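Local coordinates for MsStt7d protein (Micromonas, PDB 4IX3) that binds ADP and magnesium through the kinase catalytic domain described here and, as a state transition kinase homolog, probably phosphorylates other proteins, at residues A59-L62 against L63-E66; G101-E105 against G106-M110; T118-A121 against L122-R125; V144-K147 against A148-L152. All coordinates share one frame; numbering follows the deposited sequence.

Contact 1: A59-L62 against L63-E66; sequences AEEL and LECE
Leu63 N reaches back one turn to Ala59 O at 2.8 Å, the first of four successive i to i+4 bonds that end with Glu66 N on Leu62 O at 2.9 Å. They form the opening turns of helix 59-76, the alphaC helix of the kinase N-lobe. The tight side belongs to Ala59 and Leu63. Leu63 CB lies 3.5 Å from Ala59 O, and with CG anti to the backbone N (chi1 -171°) the branched end leaves the turn for the interior, where small or oily residues fit. The solvent side is acidic: Glu60, Glu61 and Glu64. Glu64 CG lies 3.4 Å from Glu60 O, and its OE2 stops 4.6 Å from Glu60 OE1, a proximity of like charges probably eased by the salt bridge of Glu64 OE2 with Arg11. Were Glu64 an alanine, Arg11 would probably be left without this charged mate, and Glu60 O would lose the cover of the CG methylene. Inward, Leu63 packs on Leu107 and Leu109 of strand 106-112 and Ala59 on Ala52 of strand 45-52, while Glu66 makes the alphaC glutamate salt bridge with Lys50 of that second strand, as in active kinases.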
loop_
_atom_site.group_PDB
_atom_site.type_symbol
_atom_site.label_atom_id
_atom_site.label_comp_id
_atom_site.label_asym_id
_atom_site.label_seq_id
_atom_site.Cartn_x
_atom_site.Cartn_y
_atom_site.Cartn_z
ATOM N N ALA B 59 -9.696 2.286 2.147
ATOM C CA ALA B 59 -8.757 2.713 3.182
ATOM C C ALA B 59 -9.465 3.356 4.373
ATOM O O ALA B 59 -9.071 3.088 5.515
ATOM C CB ALA B 59 -7.734 3.676 2.623
ATOM N N GLU B 60 -10.521 4.150 4.189
ATOM C CA GLU B 60 -11.176 4.680 5.382
ATOM C C GLU B 60 -11.798 3.569 6.202
ATOM O O GLU B 60 -11.706 3.592 7.405
ATOM C CB GLU B 60 -12.131 5.877 5.182
ATOM C CG GLU B 60 -13.584 5.603 4.969
ATOM C CD GLU B 60 -14.289 6.851 4.451
ATOM O OE1 GLU B 60 -14.607 7.708 5.310
ATOM O OE2 GLU B 60 -14.415 7.035 3.214
ATOM N N GLU B 61 -12.378 2.569 5.561
ATOM C CA GLU B 61 -13.002 1.488 6.333
ATOM C C GLU B 61 -11.919 0.669 7.036
ATOM O O GLU B 61 -12.082 0.235 8.188
ATOM C CB GLU B 61 -13.896 0.640 5.438
ATOM C CG GLU B 61 -15.158 1.385 4.966
ATOM C CD GLU B 61 -14.964 2.485 3.894
ATOM O OE1 GLU B 61 -13.962 2.536 3.128
ATOM O OE2 GLU B 61 -15.889 3.324 3.746
ATOM N N LEU B 62 -10.786 0.466 6.387
ATOM C CA LEU B 62 -9.677 -0.280 7.025
ATOM C C LEU B 62 -9.100 0.520 8.208
ATOM O O LEU B 62 -8.787 -0.064 9.253
ATOM C CB LEU B 62 -8.578 -0.578 5.975
ATOM C CG LEU B 62 -9.000 -1.612 4.930
ATOM C CD1 LEU B 62 -7.949 -1.588 3.838
ATOM C CD2 LEU B 62 -9.113 -2.997 5.548
ATOM N N LEU B 63 -8.975 1.847 8.078
ATOM C CA LEU B 63 -8.481 2.627 9.201
ATOM C C LEU B 63 -9.505 2.606 10.337
ATOM O O LEU B 63 -9.113 2.587 11.519
ATOM C CB LEU B 63 -8.184 4.063 8.764
ATOM C CG LEU B 63 -7.458 4.938 9.787
ATOM C CD1 LEU B 63 -6.012 4.469 9.964
ATOM C CD2 LEU B 63 -7.455 6.406 9.329
ATOM N N GLU B 64 -10.800 2.626 10.026
ATOM C CA GLU B 64 -11.818 2.520 11.064
ATOM C C GLU B 64 -11.734 1.193 11.797
ATOM O O GLU B 64 -11.907 1.148 13.020
ATOM C CB GLU B 64 -13.201 2.709 10.472
ATOM C CG GLU B 64 -13.500 4.182 10.208
ATOM C CD GLU B 64 -14.783 4.405 9.436
ATOM O OE1 GLU B 64 -15.296 3.470 8.807
ATOM O OE2 GLU B 64 -15.152 5.591 9.326
ATOM N N CYS B 65 -11.484 0.110 11.069
ATOM C CA CYS B 65 -11.297 -1.170 11.732
ATOM C C CYS B 65 -10.051 -1.145 12.622
ATOM O O CYS B 65 -10.084 -1.653 13.778
ATOM C CB CYS B 65 -11.205 -2.275 10.697
ATOM S SG CYS B 65 -11.453 -3.887 11.439
ATOM N N GLU B 66 -8.937 -0.646 12.114
ATOM C CA GLU B 66 -7.736 -0.512 12.920
ATOM C C GLU B 66 -8.030 0.294 14.184
ATOM O O GLU B 66 -7.564 -0.034 15.293
ATOM C CB GLU B 66 -6.631 0.154 12.114
ATOM C CG GLU B 66 -5.370 0.347 12.928
ATOM C CD GLU B 66 -4.182 0.773 12.092
ATOM O OE1 GLU B 66 -4.382 0.955 10.861
ATOM O OE2 GLU B 66 -3.091 0.984 12.665
#

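Contact 2: G101-E105 against G106-M110; sequences GTLTE and GLWLM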
loop_
_atom_site.group_PDB
_atom_site.type_symbol
_atom_site.label_atom_id
_atom_site.label_comp_id
_atom_site.label_asym_id
_atom_site.label_seq_id
_atom_site.Cartn_x
_atom_site.Cartn_y
_atom_site.Cartn_z
ATOM N N GLY B 101 2.887 21.481 9.087
ATOM C CA GLY B 101 2.832 20.800 10.375
ATOM C C GLY B 101 1.468 20.615 11.013
ATOM O O GLY B 101 1.367 20.304 12.195
ATOM N N THR B 102 0.412 20.743 10.213
ATOM C CA THR B 102 -0.931 20.640 10.738
ATOM C C THR B 102 -1.649 19.455 10.126
ATOM O O THR B 102 -1.452 19.101 8.942
ATOM C CB THR B 102 -1.738 21.922 10.493
ATOM O OG1 THR B 102 -1.604 22.280 9.117
ATOM C CG2 THR B 102 -1.245 23.032 11.389
ATOM N N LEU B 103 -2.529 18.853 10.912
ATOM C CA LEU B 103 -3.277 17.682 10.438
ATOM C C LEU B 103 -4.221 18.010 9.288
ATOM O O LEU B 103 -4.985 18.988 9.360
ATOM C CB LEU B 103 -4.087 17.049 11.582
ATOM C CG LEU B 103 -3.230 16.506 12.718
ATOM C CD1 LEU B 103 -4.184 16.122 13.839
ATOM C CD2 LEU B 103 -2.344 15.340 12.281
ATOM N N THR B 104 -4.242 17.165 8.258
ATOM C CA THR B 104 -5.098 17.387 7.083
ATOM C C THR B 104 -6.517 16.843 7.291
ATOM O O THR B 104 -6.785 15.998 8.189
ATOM C CB THR B 104 -4.463 16.718 5.857
ATOM O OG1 THR B 104 -4.177 15.364 6.203
ATOM C CG2 THR B 104 -3.159 17.405 5.469
ATOM N N GLU B 105 -7.446 17.306 6.458
ATOM C CA GLU B 105 -8.836 16.816 6.501
ATOM C C GLU B 105 -8.891 15.280 6.547
ATOM O O GLU B 105 -8.245 14.597 5.728
ATOM C CB GLU B 105 -9.549 17.386 5.242
ATOM C CG GLU B 105 -11.010 16.974 5.126
ATOM C CD GLU B 105 -11.283 15.606 4.480
ATOM O OE1 GLU B 105 -10.592 15.319 3.455
ATOM O OE2 GLU B 105 -12.183 14.850 4.942
ATOM N N GLY B 106 -9.739 14.735 7.416
ATOM C CA GLY B 106 -10.012 13.303 7.526
ATOM C C GLY B 106 -9.656 12.757 8.910
ATOM O O GLY B 106 -9.268 13.474 9.809
ATOM N N LEU B 107 -9.766 11.464 9.033
ATOM C CA LEU B 107 -9.591 10.758 10.305
ATOM C C LEU B 107 -8.107 10.460 10.526
ATOM O O LEU B 107 -7.417 9.929 9.636
ATOM C CB LEU B 107 -10.401 9.455 10.271
ATOM C CG LEU B 107 -10.281 8.614 11.551
ATOM C CD1 LEU B 107 -10.939 9.338 12.719
ATOM C CD2 LEU B 107 -10.994 7.262 11.299
ATOM N N TRP B 108 -7.648 10.724 11.733
ATOM C CA TRP B 108 -6.310 10.386 12.215
ATOM C C TRP B 108 -6.369 9.501 13.434
ATOM O O TRP B 108 -7.257 9.675 14.296
ATOM C CB TRP B 108 -5.520 11.627 12.606
ATOM C CG TRP B 108 -5.197 12.495 11.430
ATOM C CD1 TRP B 108 -5.988 13.457 10.803
ATOM C CD2 TRP B 108 -3.947 12.460 10.724
ATOM N NE1 TRP B 108 -5.271 14.030 9.773
ATOM C CE2 TRP B 108 -4.015 13.471 9.689
ATOM C CE3 TRP B 108 -2.758 11.747 10.901
ATOM C CZ2 TRP B 108 -2.975 13.663 8.809
ATOM C CZ3 TRP B 108 -1.705 11.962 10.032
ATOM C CH2 TRP B 108 -1.806 12.895 8.992
ATOM N N LEU B 109 -5.420 8.561 13.573
ATOM C CA LEU B 109 -5.181 7.829 14.835
ATOM C C LEU B 109 -3.867 8.300 15.413
ATOM O O LEU B 109 -2.925 8.666 14.693
ATOM C CB LEU B 109 -5.127 6.330 14.533
ATOM C CG LEU B 109 -6.332 5.777 13.799
ATOM C CD1 LEU B 109 -6.204 4.257 13.682
ATOM C CD2 LEU B 109 -7.643 6.160 14.504
ATOM N N MET B 110 -3.735 8.206 16.748
ATOM C CA MET B 110 -2.530 8.639 17.431
ATOM C C MET B 110 -2.110 7.614 18.493
ATOM O O MET B 110 -2.962 7.067 19.203
ATOM C CB MET B 110 -2.763 10.011 18.084
ATOM C CG MET B 110 -1.491 10.656 18.634
ATOM S SD MET B 110 -1.712 12.390 19.092
ATOM C CE MET B 110 -2.574 12.206 20.654
#
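Leu103 lays its CD2 methyl over one face of the Trp108 indole, 3.6 Å from the centroid of the six-membered ring and 13° off the ring normal, a well-centred CH-pi contact. Leucine suits the place because one branch can drop onto the ring while its CB stays 3.7 Å from Trp108 NE1. The indole edge is held as well: NE1 donates to Thr104 O at 2.9 Å. This bond lies in both the ring plane and the carbonyl plane, on a lone pair, so it fixes the rotation of the ring that Leu103 covers. Trp108 has CG anti to its carbonyl carbon (chi1 -67°), which turns the indole back toward residues 103 and 104. Thr104 adds its hydroxyl, with OG1 3.3 Å from Trp108 CZ2. Gly106 suits the point where the loop enters the strand: at its backbone angles a CB would fall 2.4 Å from Glu105 O, a clash that glycine avoids. Beside it, Glu105 packs on Ala269 of the second subunit. The segments form the end of the long loop between two paired antiparallel strands, with Gly106 and Trp108 bonding through their backbones to Leu90 and Ile88 of strand 84-90, while the indole also rests on Leu49 and Asn51 of strand 45-52.

Contact 3: T118-A121 against L122-R125; sequences TVEA and LMRR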
loop_
_atom_site.group_PDB
_atom_site.type_symbol
_atom_site.label_atom_id
_atom_site.label_comp_id
_atom_site.label_asym_id
_atom_site.label_seq_id
_atom_site.Cartn_x
_atom_site.Cartn_y
_atom_site.Cartn_z
ATOM N N THR B 118 13.243 0.052 15.490
ATOM C CA THR B 118 12.444 -1.186 15.436
ATOM C C THR B 118 13.391 -2.358 15.709
ATOM O O THR B 118 14.593 -2.201 15.539
ATOM C CB THR B 118 11.803 -1.412 14.038
ATOM O OG1 THR B 118 12.846 -1.716 13.089
ATOM C CG2 THR B 118 11.039 -0.177 13.568
ATOM N N VAL B 119 12.854 -3.513 16.051
ATOM C CA VAL B 119 13.712 -4.696 16.221
ATOM C C VAL B 119 14.397 -5.076 14.901
ATOM O O VAL B 119 15.532 -5.552 14.921
ATOM C CB VAL B 119 12.893 -5.823 16.857
ATOM C CG1 VAL B 119 13.680 -7.138 16.787
ATOM C CG2 VAL B 119 12.556 -5.421 18.314
ATOM N N GLU B 120 13.742 -4.814 13.780
ATOM C CA GLU B 120 14.394 -5.078 12.489
ATOM C C GLU B 120 15.665 -4.254 12.376
ATOM O O GLU B 120 16.739 -4.782 12.019
ATOM C CB GLU B 120 13.442 -4.802 11.309
ATOM C CG GLU B 120 14.101 -5.037 9.947
ATOM C CD GLU B 120 13.164 -4.567 8.842
ATOM O OE1 GLU B 120 13.161 -3.349 8.557
ATOM O OE2 GLU B 120 12.390 -5.380 8.291
ATOM N N ALA B 121 15.541 -2.958 12.630
ATOM C CA ALA B 121 16.705 -2.088 12.448
ATOM C C ALA B 121 17.798 -2.429 13.469
ATOM O O ALA B 121 18.985 -2.485 13.118
ATOM C CB ALA B 121 16.274 -0.617 12.535
ATOM N N LEU B 122 17.418 -2.723 14.720
ATOM C CA LEU B 122 18.410 -2.996 15.736
ATOM C C LEU B 122 19.090 -4.321 15.414
ATOM O O LEU B 122 20.309 -4.389 15.527
ATOM C CB LEU B 122 17.722 -3.092 17.099
ATOM C CG LEU B 122 17.281 -1.747 17.705
ATOM C CD1 LEU B 122 16.268 -2.032 18.817
ATOM C CD2 LEU B 122 18.483 -0.990 18.262
ATOM N N MET B 123 18.328 -5.356 15.071
ATOM C CA MET B 123 18.945 -6.668 14.856
ATOM C C MET B 123 19.931 -6.599 13.691
ATOM O O MET B 123 20.969 -7.267 13.754
ATOM C CB MET B 123 17.912 -7.770 14.643
ATOM C CG MET B 123 17.259 -7.823 13.272
ATOM S SD MET B 123 15.919 -9.036 13.264
ATOM C CE MET B 123 15.572 -8.949 11.500
ATOM N N ARG B 124 19.629 -5.793 12.680
ATOM C CA ARG B 124 20.536 -5.666 11.539
ATOM C C ARG B 124 21.773 -4.838 11.871
ATOM O O ARG B 124 22.826 -5.082 11.268
ATOM C CB ARG B 124 19.788 -5.163 10.305
ATOM C CG ARG B 124 18.813 -6.204 9.822
ATOM C CD ARG B 124 17.919 -5.734 8.678
ATOM N NE ARG B 124 17.076 -6.824 8.196
ATOM C CZ ARG B 124 16.159 -6.724 7.240
ATOM N NH1 ARG B 124 15.862 -5.535 6.729
ATOM N NH2 ARG B 124 15.479 -7.817 6.881
ATOM N N ARG B 125 21.680 -3.911 12.833
ATOM C CA ARG B 125 22.863 -3.200 13.329
ATOM C C ARG B 125 23.740 -4.183 14.120
ATOM O O ARG B 125 24.960 -4.157 14.029
ATOM C CB ARG B 125 22.470 -2.007 14.220
ATOM C CG ARG B 125 22.031 -0.777 13.443
ATOM C CD ARG B 125 21.439 0.291 14.358
ATOM N NE ARG B 125 22.421 0.753 15.336
ATOM C CZ ARG B 125 22.148 1.213 16.558
ATOM N NH1 ARG B 125 20.895 1.282 17.010
ATOM N NH2 ARG B 125 23.152 1.588 17.348
#
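Glu120 and Arg124 stack along helix 119-125, the short alphaD helix that follows the hinge of the kinase fold at the start of the C-lobe. The carboxylate and guanidinium planes are only 2° apart, and Glu120 CG sits 3.6 Å above the plane of the arginine head, displaced toward its rim. Because the two groups lie face to face, no N-H points at the acid: the salt bridge from Glu120 OE2 to Arg124 NH1 is long, at 3.8 Å, and works by charge alone. The directed bonds of the arginine go elsewhere, from NE to Arg266 O and from NH2 to Asp268, which probably fix the rotation of the head and present one face to the glutamate. An arginine serves well here, since its broad plane can stack on one side while its rim donates to others.

Met123 is placed differently. Its CG stands between the backbone N and the carbonyl carbon (chi1 77°), pressed 3.3 Å from Glu120 O, and from there the straight, flexible chain runs out toward Pro171 and Leu130. Leu122 leaves the helix in a different direction, its CG 3.5 Å from Thr118 O, and packs on Leu130 and Ala133 of helix 127-133. Thr118 is the N-cap, a position that favours a short hydroxyl side chain able to fold back on the first turn. It accepts twice: its carbonyl O takes Leu122 N at 3.0 Å, and its OG1 takes Ala121 N at 3.0 Å, with an N-H...O angle of 166°.

Contact 4: V144-K147 against A148-L152; sequences VTKK and AMREL
Lys147 NZ is gripped from three quarters: by Glu151 OE1 at 2.7 Å in a salt bridge, by a water at 2.9 Å, and by the backbone oxygen of Met134. The lysine chain runs extended until its last torsion, where a turn (chi4 -67°) brings NZ over to the carboxylate one helical turn on. Glu151 OE1 receives it on the syn lone pair, the side facing OE2. The same water donates to Glu151 OE2 at 2.7 Å, so lysine, carboxylate and water close a small ring. Glu151 OE2 also accepts from Leu184 N of strand 183-186. With an alanine in place of Glu151, Lys147 NZ would probably lose its counter-charge and Leu184 N its acceptor, and the lysine end is likely to be freer to turn.

Lys147 O is shared too: it takes Glu151 N at 3.1 Å, the normal helical bond, and a second water at 3.1 Å. That water lies in the guanidinium plane of Arg150 and accepts from NH1, while NH2 of the arginine bonds to Phe338 O. Lys146 runs alongside Arg150, pointing the same way, and leaves its NZ 4.2 Å from Arg150 NH2, like charges close together but not touching, on the less buried flank. On the buried flank Thr145 CG2 lies 3.9 Å from Met149 CG. Helix 141-161, the alphaE helix of the C-lobe, thus meets its neighbours in two ways: the side chains of Thr145 and Ala148 pack on helix 246-261, the threonine hydroxyl being satisfied within its own helix by Glu141 O, whereas the opposite charges of Lys147 and Glu151 satisfy each other and still bind main-chain atoms of two other segments.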
loop_
_atom_site.group_PDB
_atom_site.type_symbol
_atom_site.label_atom_id
_atom_site.label_comp_id
_atom_site.label_asym_id
_atom_site.label_seq_id
_atom_site.Cartn_x
_atom_site.Cartn_y
_atom_site.Cartn_z
ATOM N N VAL B 144 19.136 -12.621 23.676
ATOM C CA VAL B 144 18.139 -11.705 23.109
ATOM C C VAL B 144 16.941 -12.517 22.615
ATOM O O VAL B 144 15.791 -12.063 22.736
ATOM C CB VAL B 144 18.674 -10.751 22.028
ATOM C CG1 VAL B 144 19.725 -9.837 22.611
ATOM C CG2 VAL B 144 19.093 -11.454 20.745
ATOM N N THR B 145 17.152 -13.722 22.064
ATOM C CA THR B 145 16.030 -14.536 21.626
ATOM C C THR B 145 15.132 -14.936 22.789
ATOM O O THR B 145 13.912 -14.894 22.709
ATOM C CB THR B 145 16.498 -15.767 20.798
ATOM O OG1 THR B 145 17.315 -15.264 19.720
ATOM C CG2 THR B 145 15.314 -16.565 20.246
ATOM N N LYS B 146 15.741 -15.387 23.878
ATOM C CA LYS B 146 14.946 -15.778 25.037
ATOM C C LYS B 146 14.095 -14.626 25.584
ATOM O O LYS B 146 12.882 -14.777 25.810
ATOM C CB LYS B 146 15.914 -16.276 26.111
ATOM C CG LYS B 146 16.470 -17.656 25.837
ATOM C CD LYS B 146 17.357 -18.175 26.965
ATOM C CE LYS B 146 16.691 -17.822 28.285
ATOM N NZ LYS B 146 16.622 -18.826 29.404
ATOM N N LYS B 147 14.734 -13.472 25.736
ATOM C CA LYS B 147 14.010 -12.346 26.309
ATOM C C LYS B 147 12.912 -11.848 25.367
ATOM O O LYS B 147 11.763 -11.610 25.759
ATOM C CB LYS B 147 14.958 -11.230 26.699
ATOM C CG LYS B 147 14.267 -10.059 27.412
ATOM C CD LYS B 147 15.279 -8.967 27.801
ATOM C CE LYS B 147 14.786 -7.963 28.840
ATOM N NZ LYS B 147 13.682 -7.127 28.274
ATOM N N ALA B 148 13.272 -11.648 24.091
ATOM C CA ALA B 148 12.320 -11.119 23.113
ATOM C C ALA B 148 11.176 -12.083 22.906
ATOM O O ALA B 148 10.018 -11.669 22.798
ATOM C CB ALA B 148 13.008 -10.866 21.783
ATOM N N MET B 149 11.463 -13.384 22.755
ATOM C CA MET B 149 10.417 -14.338 22.494
ATOM C C MET B 149 9.481 -14.484 23.688
ATOM O O MET B 149 8.277 -14.689 23.499
ATOM C CB MET B 149 10.959 -15.679 21.986
ATOM C CG MET B 149 11.576 -15.645 20.596
ATOM S SD MET B 149 10.477 -15.030 19.287
ATOM C CE MET B 149 9.227 -16.315 19.353
ATOM N N ARG B 150 10.020 -14.415 24.901
ATOM C CA ARG B 150 9.126 -14.537 26.051
ATOM C C ARG B 150 8.154 -13.349 26.026
ATOM O O ARG B 150 6.946 -13.546 26.281
ATOM C CB ARG B 150 9.968 -14.525 27.343
ATOM C CG ARG B 150 9.153 -14.770 28.608
ATOM C CD ARG B 150 9.999 -14.675 29.869
ATOM N NE ARG B 150 10.971 -15.763 29.976
ATOM C CZ ARG B 150 12.281 -15.627 29.812
ATOM N NH1 ARG B 150 12.784 -14.426 29.521
ATOM N NH2 ARG B 150 13.083 -16.681 30.012
ATOM N N GLU B 151 8.680 -12.150 25.725
ATOM C CA GLU B 151 7.796 -10.965 25.682
ATOM C C GLU B 151 6.800 -11.020 24.523
ATOM O O GLU B 151 5.602 -10.759 24.685
ATOM C CB GLU B 151 8.668 -9.716 25.605
ATOM C CG GLU B 151 9.442 -9.529 26.898
ATOM C CD GLU B 151 10.556 -8.517 26.816
ATOM O OE1 GLU B 151 11.273 -8.351 27.851
ATOM O OE2 GLU B 151 10.800 -7.889 25.737
ATOM N N LEU B 152 7.277 -11.388 23.347
ATOM C CA LEU B 152 6.398 -11.473 22.175
ATOM C C LEU B 152 5.320 -12.545 22.334
ATOM O O LEU B 152 4.129 -12.292 22.075
ATOM C CB LEU B 152 7.244 -11.827 20.943
ATOM C CG LEU B 152 6.417 -12.056 19.652
ATOM C CD1 LEU B 152 5.571 -10.826 19.290
ATOM C CD2 LEU B 152 7.404 -12.381 18.524
HETATM O O HOH W 1 13.182 -6.583 25.444
HETATM O O HOH W 2 11.448 -11.697 28.808
#

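Read from the N terminus, the four contacts come strictly in series: each joins adjoining residues, so none nests in or crosses another. Contact 1 shapes the start of helix 59-76, and contact 2 closes the end of the loop between strands 84-90 and 106-112; the two touch, tying the alphaC helix to the N-lobe sheet. The chain then passes the hinge, where Ala112 and Glu114 bind ADP, and enters the C-lobe. There contact 3 forms the capped helix 119-125 and contact 4 a stretch of helix 141-161. Their centres lie about 14 Å apart without touching; helix 127-133 packs against both. Contacts 1 and 3 lie on opposite sides of the chain's centre, their own centres about 29 Å apart.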